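TT1696 protein (Thermus thermophilus, PDB 1UFB) is of unknown function but has the helical fold of the HEPN domain family and may bind DNA. Local coordinates at residues A63-P66 and E67-V71; D70-E73 and D74-E77. All coordinates share one frame; numbering follows the deposited sequence.

Interaction 1. Residues A63-P66 and E67-V71; sequences ADLP and EDVDV
L65 rests one methyl, CD1, against two valines that follow it in the chain, lying 3.9 Å from CG1 of V69 and 4.1 Å from CG2 of V71. The leucine slants across V69 but meets V71 at about a right angle, and its CG, placed anti to the carbonyl carbon (chi1 -74°), carries CD1 inward to both. All three side chains also touch F122 of helix 106-126, so this small apolar patch settles the connection between helices 58-63 and 73-83 onto the helical body.

Next outward comes P66, whose ring lies alongside V69, the two pointing the same way, with ring CD 4.0 Å from V69 CG2. Together they frame a type I beta turn running from P66 to V69. Its closing hydrogen bond joins V69 N to P66 O over 2.9 Å and is fairly straight (162°). A water is hydrogen-bonded to this same oxygen and, at 2.8 Å, to V69 O.

At the polar edge, D68 brings OD1 to 3.5 Å from P66 CB, with CG held between backbone N and carbonyl carbon (chi1 75°); OD2 makes a salt bridge to R49. P66 O takes the V69 amide and also has the water as a partner, and the turn therefore combines an apolar inner side with a polar outer edge where D68 is paired with R49.

Interaction 2. Residues D70-E73 and D74-E77; sequences DVPE and DLVE
The carboxylates of E73 and E77, one helical turn apart, lie with their planes only 18° from parallel, OE2 of E73 being 3.5 Å from OE2 of E77. This is the opening turn of helix 73-83, entered through a proline. On the side of the E73 carboxylate that faces E77, CG2 of V76 stands above the plane near OE1, 4.0 Å away. E73 reaches this place by leaving CG anti to the backbone N and then bending at chi2 (67°). The approach of two like charges would be unfavourable by itself, but E77 OE2 has a salt bridge to K80, which probably offsets it.

The P72 ring meets different partners at two of its corners: CD lies 3.7 Å from CD1 of L75, which runs beside it in the same direction, while CB has OD1 of D74 at 3.4 Å. V71 adds its other methyl, CG1, which meets L75 CB at 4.1 Å and also touches V76. L62 borders both V71 and L75, bringing helix 58-63 against this turn.

Backbone bonds start the helix. L75 N donates to P72 O, and E73 O receives a weak bond from V76 N as well as a better one from E77 N, at 3.1 Å and 157°.

How the interactions relate
The two contacts, with centres 10 Å apart, follow one another along the chain and share D70 and V71. V71 joins them through its two methyls, CG2 serving interaction 1 and CG1 serving interaction 2, and F122 lies against both. They illustrate how one local pattern can have two outcomes. Proline, glutamate, aspartate and an aliphatic residue occur as P66-V69 and again as P72-L75, each with an amide bonded back to the proline carbonyl and an aspartate oxygen beside proline CB. The first closes a turn; the second leads into helix 73-83. Their centres lie about 17 and 14 Å from the chain centre, in surface positions with no assigned active site.

Interaction 1. Residues A63-P66 and E67-V71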
ATOM      1  N   ALA A  63     -13.604  -1.167 -17.335  1.00 28.16           N
ATOM      2  CA  ALA A  63     -14.920  -1.609 -17.846  1.00 32.16           C
ATOM      3  C   ALA A  63     -16.024  -0.638 -17.591  1.00 32.78           C
ATOM      4  O   ALA A  63     -17.008  -0.606 -18.341  1.00 35.39           O
ATOM      5  CB  ALA A  63     -15.317  -2.979 -17.205  1.00 33.25           C
ATOM      6  N   ASP A  64     -15.898   0.141 -16.535  1.00 32.61           N
ATOM      7  CA  ASP A  64     -16.949   1.074 -16.164  1.00 35.44           C
ATOM      8  C   ASP A  64     -16.822   2.451 -16.832  1.00 35.99           C
ATOM      9  O   ASP A  64     -17.608   3.339 -16.554  1.00 31.63           O
ATOM     10  CB  ASP A  64     -16.954   1.259 -14.630  1.00 37.38           C
ATOM     11  CG  ASP A  64     -17.293  -0.052 -13.854  1.00 41.85           C
ATOM     12  OD1 ASP A  64     -17.815  -1.042 -14.453  1.00 40.62           O
ATOM     13  OD2 ASP A  64     -17.027  -0.086 -12.616  1.00 41.27           O
ATOM     14  N   LEU A  65     -15.821   2.647 -17.679  1.00 35.06           N
ATOM     15  CA  LEU A  65     -15.662   3.961 -18.333  1.00 36.27           C
ATOM     16  C   LEU A  65     -16.785   4.288 -19.342  1.00 38.63           C
ATOM     17  O   LEU A  65     -17.372   3.379 -19.935  1.00 36.92           O
ATOM     18  CB  LEU A  65     -14.328   4.005 -19.044  1.00 33.19           C
ATOM     19  CG  LEU A  65     -13.104   4.143 -18.153  1.00 31.43           C
ATOM     20  CD1 LEU A  65     -11.858   3.887 -19.021  1.00 30.30           C
ATOM     21  CD2 LEU A  65     -13.113   5.500 -17.427  1.00 28.65           C
ATOM     22  N   PRO A  66     -17.100   5.590 -19.535  1.00 39.14           N
ATOM     23  CA  PRO A  66     -18.169   5.921 -20.495  1.00 39.43           C
ATOM     24  C   PRO A  66     -17.938   5.290 -21.869  1.00 38.61           C
ATOM     25  O   PRO A  66     -16.813   5.003 -22.296  1.00 35.59           O
ATOM     26  CB  PRO A  66     -18.153   7.456 -20.547  1.00 40.97           C
ATOM     27  CG  PRO A  66     -17.666   7.838 -19.165  1.00 40.49           C
ATOM     28  CD  PRO A  66     -16.535   6.820 -18.944  1.00 39.56           C
ATOM     29  N   GLU A  67     -19.050   5.069 -22.551  1.00 37.81           N
ATOM     30  CA  GLU A  67     -19.037   4.436 -23.830  1.00 36.03           C
ATOM     31  C   GLU A  67     -18.153   5.151 -24.819  1.00 36.45           C
ATOM     32  O   GLU A  67     -17.561   4.510 -25.703  1.00 36.48           O
ATOM     33  CB  GLU A  67     -20.488   4.374 -24.373  1.00 41.66           C
ATOM     34  CG  GLU A  67     -20.612   3.630 -25.681  1.00 39.59           C
ATOM     35  CD  GLU A  67     -22.075   3.437 -26.058  1.00 46.14           C
ATOM     36  OE1 GLU A  67     -22.515   4.085 -27.013  1.00 40.25           O
ATOM     37  OE2 GLU A  67     -22.785   2.639 -25.392  1.00 46.42           O
ATOM     38  N   ASP A  68     -18.048   6.463 -24.690  1.00 35.79           N
ATOM     39  CA  ASP A  68     -17.212   7.192 -25.671  1.00 43.08           C
ATOM     40  C   ASP A  68     -15.710   6.994 -25.477  1.00 42.88           C
ATOM     41  O   ASP A  68     -14.912   7.477 -26.281  1.00 44.45           O
ATOM     42  CB  ASP A  68     -17.549   8.695 -25.683  1.00 44.89           C
ATOM     43  CG  ASP A  68     -16.990   9.438 -24.488  1.00 52.55           C
ATOM     44  OD1 ASP A  68     -17.573   9.330 -23.386  1.00 53.00           O
ATOM     45  OD2 ASP A  68     -15.953  10.148 -24.663  1.00 57.27           O
ATOM     46  N   VAL A  69     -15.316   6.280 -24.417  1.00 41.55           N
ATOM     47  CA  VAL A  69     -13.887   6.021 -24.171  1.00 38.25           C
ATOM     48  C   VAL A  69     -13.529   4.667 -24.724  1.00 37.13           C
ATOM     49  O   VAL A  69     -13.994   3.628 -24.266  1.00 40.62           O
ATOM     50  CB  VAL A  69     -13.525   6.035 -22.630  1.00 36.79           C
ATOM     51  CG1 VAL A  69     -12.009   5.843 -22.446  1.00 37.99           C
ATOM     52  CG2 VAL A  69     -13.930   7.338 -21.984  1.00 35.25           C
ATOM     53  N   ASP A  70     -12.669   4.655 -25.702  1.00 37.40           N
ATOM     54  CA  ASP A  70     -12.259   3.406 -26.289  1.00 39.93           C
ATOM     55  C   ASP A  70     -11.059   2.815 -25.523  1.00 40.39           C
ATOM     56  O   ASP A  70     -10.031   3.463 -25.368  1.00 38.74           O
ATOM     57  CB  ASP A  70     -11.892   3.658 -27.730  1.00 45.21           C
ATOM     58  CG  ASP A  70     -11.096   2.549 -28.308  1.00 52.00           C
ATOM     59  OD1 ASP A  70      -9.899   2.783 -28.617  1.00 58.48           O
ATOM     60  OD2 ASP A  70     -11.652   1.444 -28.451  1.00 54.78           O
ATOM     61  N   VAL A  71     -11.199   1.581 -25.062  1.00 39.71           N
ATOM     62  CA  VAL A  71     -10.160   0.924 -24.292  1.00 38.55           C
ATOM     63  C   VAL A  71      -9.477  -0.142 -25.115  1.00 39.04           C
ATOM     64  O   VAL A  71     -10.082  -1.174 -25.398  1.00 40.73           O
ATOM     65  CB  VAL A  71     -10.780   0.245 -23.035  1.00 37.38           C
ATOM     66  CG1 VAL A  71      -9.738  -0.570 -22.313  1.00 32.08           C
ATOM     67  CG2 VAL A  71     -11.413   1.297 -22.156  1.00 31.17           C
TER
HETATM   68  O   HOH W   1     -15.474   2.471 -22.135  1.00 39.05           O

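Interaction 2. Residues D70-E73 and D74-E77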
ATOM      1  N   ASP A  70     -12.669   4.655 -25.702  1.00 37.40           N
ATOM      2  CA  ASP A  70     -12.259   3.406 -26.289  1.00 39.93           C
ATOM      3  C   ASP A  70     -11.059   2.815 -25.523  1.00 40.39           C
ATOM      4  O   ASP A  70     -10.031   3.463 -25.368  1.00 38.74           O
ATOM      5  CB  ASP A  70     -11.892   3.658 -27.730  1.00 45.21           C
ATOM      6  CG  ASP A  70     -11.096   2.549 -28.308  1.00 52.00           C
ATOM      7  OD1 ASP A  70      -9.899   2.783 -28.617  1.00 58.48           O
ATOM      8  OD2 ASP A  70     -11.652   1.444 -28.451  1.00 54.78           O
ATOM      9  N   VAL A  71     -11.199   1.581 -25.062  1.00 39.71           N
ATOM     10  CA  VAL A  71     -10.160   0.924 -24.292  1.00 38.55           C
ATOM     11  C   VAL A  71      -9.477  -0.142 -25.115  1.00 39.04           C
ATOM     12  O   VAL A  71     -10.082  -1.174 -25.398  1.00 40.73           O
ATOM     13  CB  VAL A  71     -10.780   0.245 -23.035  1.00 37.38           C
ATOM     14  CG1 VAL A  71      -9.738  -0.570 -22.313  1.00 32.08           C
ATOM     15  CG2 VAL A  71     -11.413   1.297 -22.156  1.00 31.17           C
ATOM     16  N   PRO A  72      -8.195   0.061 -25.470  1.00 38.85           N
ATOM     17  CA  PRO A  72      -7.559  -0.982 -26.271  1.00 40.67           C
ATOM     18  C   PRO A  72      -7.459  -2.271 -25.480  1.00 42.74           C
ATOM     19  O   PRO A  72      -7.383  -2.232 -24.231  1.00 43.02           O
ATOM     20  CB  PRO A  72      -6.184  -0.405 -26.604  1.00 38.75           C
ATOM     21  CG  PRO A  72      -6.373   1.082 -26.485  1.00 40.96           C
ATOM     22  CD  PRO A  72      -7.303   1.219 -25.290  1.00 40.75           C
ATOM     23  N   GLU A  73      -7.440  -3.392 -26.197  1.00 39.87           N
ATOM     24  CA  GLU A  73      -7.334  -4.709 -25.575  1.00 42.60           C
ATOM     25  C   GLU A  73      -6.064  -4.893 -24.740  1.00 42.64           C
ATOM     26  O   GLU A  73      -6.062  -5.681 -23.758  1.00 42.86           O
ATOM     27  CB  GLU A  73      -7.359  -5.802 -26.638  1.00 45.26           C
ATOM     28  CG  GLU A  73      -7.196  -7.208 -26.070  1.00 51.72           C
ATOM     29  CD  GLU A  73      -8.396  -7.662 -25.209  1.00 57.06           C
ATOM     30  OE1 GLU A  73      -9.468  -6.974 -25.163  1.00 55.95           O
ATOM     31  OE2 GLU A  73      -8.255  -8.730 -24.570  1.00 58.87           O
ATOM     32  N   ASP A  74      -4.970  -4.233 -25.167  1.00 40.63           N
ATOM     33  CA  ASP A  74      -3.723  -4.360 -24.427  1.00 39.74           C
ATOM     34  C   ASP A  74      -3.853  -3.756 -23.019  1.00 37.62           C
ATOM     35  O   ASP A  74      -3.156  -4.212 -22.109  1.00 35.04           O
ATOM     36  CB  ASP A  74      -2.519  -3.815 -25.237  1.00 43.11           C
ATOM     37  CG  ASP A  74      -2.396  -2.285 -25.261  1.00 50.03           C
ATOM     38  OD1 ASP A  74      -3.366  -1.510 -25.053  1.00 50.11           O
ATOM     39  OD2 ASP A  74      -1.251  -1.856 -25.539  1.00 53.08           O
ATOM     40  N   LEU A  75      -4.766  -2.798 -22.821  1.00 30.44           N
ATOM     41  CA  LEU A  75      -4.945  -2.264 -21.478  1.00 32.62           C
ATOM     42  C   LEU A  75      -5.678  -3.280 -20.568  1.00 32.26           C
ATOM     43  O   LEU A  75      -5.497  -3.306 -19.327  1.00 29.04           O
ATOM     44  CB  LEU A  75      -5.708  -0.942 -21.530  1.00 30.61           C
ATOM     45  CG  LEU A  75      -4.963   0.215 -22.236  1.00 32.74           C
ATOM     46  CD1 LEU A  75      -5.709   1.521 -21.977  1.00 33.31           C
ATOM     47  CD2 LEU A  75      -3.507   0.308 -21.768  1.00 35.89           C
ATOM     48  N   VAL A  76      -6.552  -4.096 -21.179  1.00 31.98           N
ATOM     49  CA  VAL A  76      -7.291  -5.107 -20.426  1.00 31.53           C
ATOM     50  C   VAL A  76      -6.269  -6.145 -19.960  1.00 33.67           C
ATOM     51  O   VAL A  76      -6.284  -6.596 -18.813  1.00 32.14           O
ATOM     52  CB  VAL A  76      -8.406  -5.798 -21.326  1.00 34.35           C
ATOM     53  CG1 VAL A  76      -9.104  -6.881 -20.551  1.00 34.37           C
ATOM     54  CG2 VAL A  76      -9.435  -4.771 -21.775  1.00 29.15           C
ATOM     55  N   GLU A  77      -5.342  -6.513 -20.838  1.00 31.63           N
ATOM     56  CA  GLU A  77      -4.347  -7.493 -20.410  1.00 33.76           C
ATOM     57  C   GLU A  77      -3.446  -6.874 -19.338  1.00 30.22           C
ATOM     58  O   GLU A  77      -3.116  -7.557 -18.381  1.00 30.91           O
ATOM     59  CB  GLU A  77      -3.548  -8.041 -21.604  1.00 36.25           C
ATOM     60  CG  GLU A  77      -4.463  -8.982 -22.514  1.00 44.97           C
ATOM     61  CD  GLU A  77      -5.343 -10.047 -21.701  1.00 50.94           C
ATOM     62  OE1 GLU A  77      -4.792 -11.007 -21.055  1.00 49.10           O
ATOM     63  OE2 GLU A  77      -6.616  -9.913 -21.699  1.00 53.41           O
TER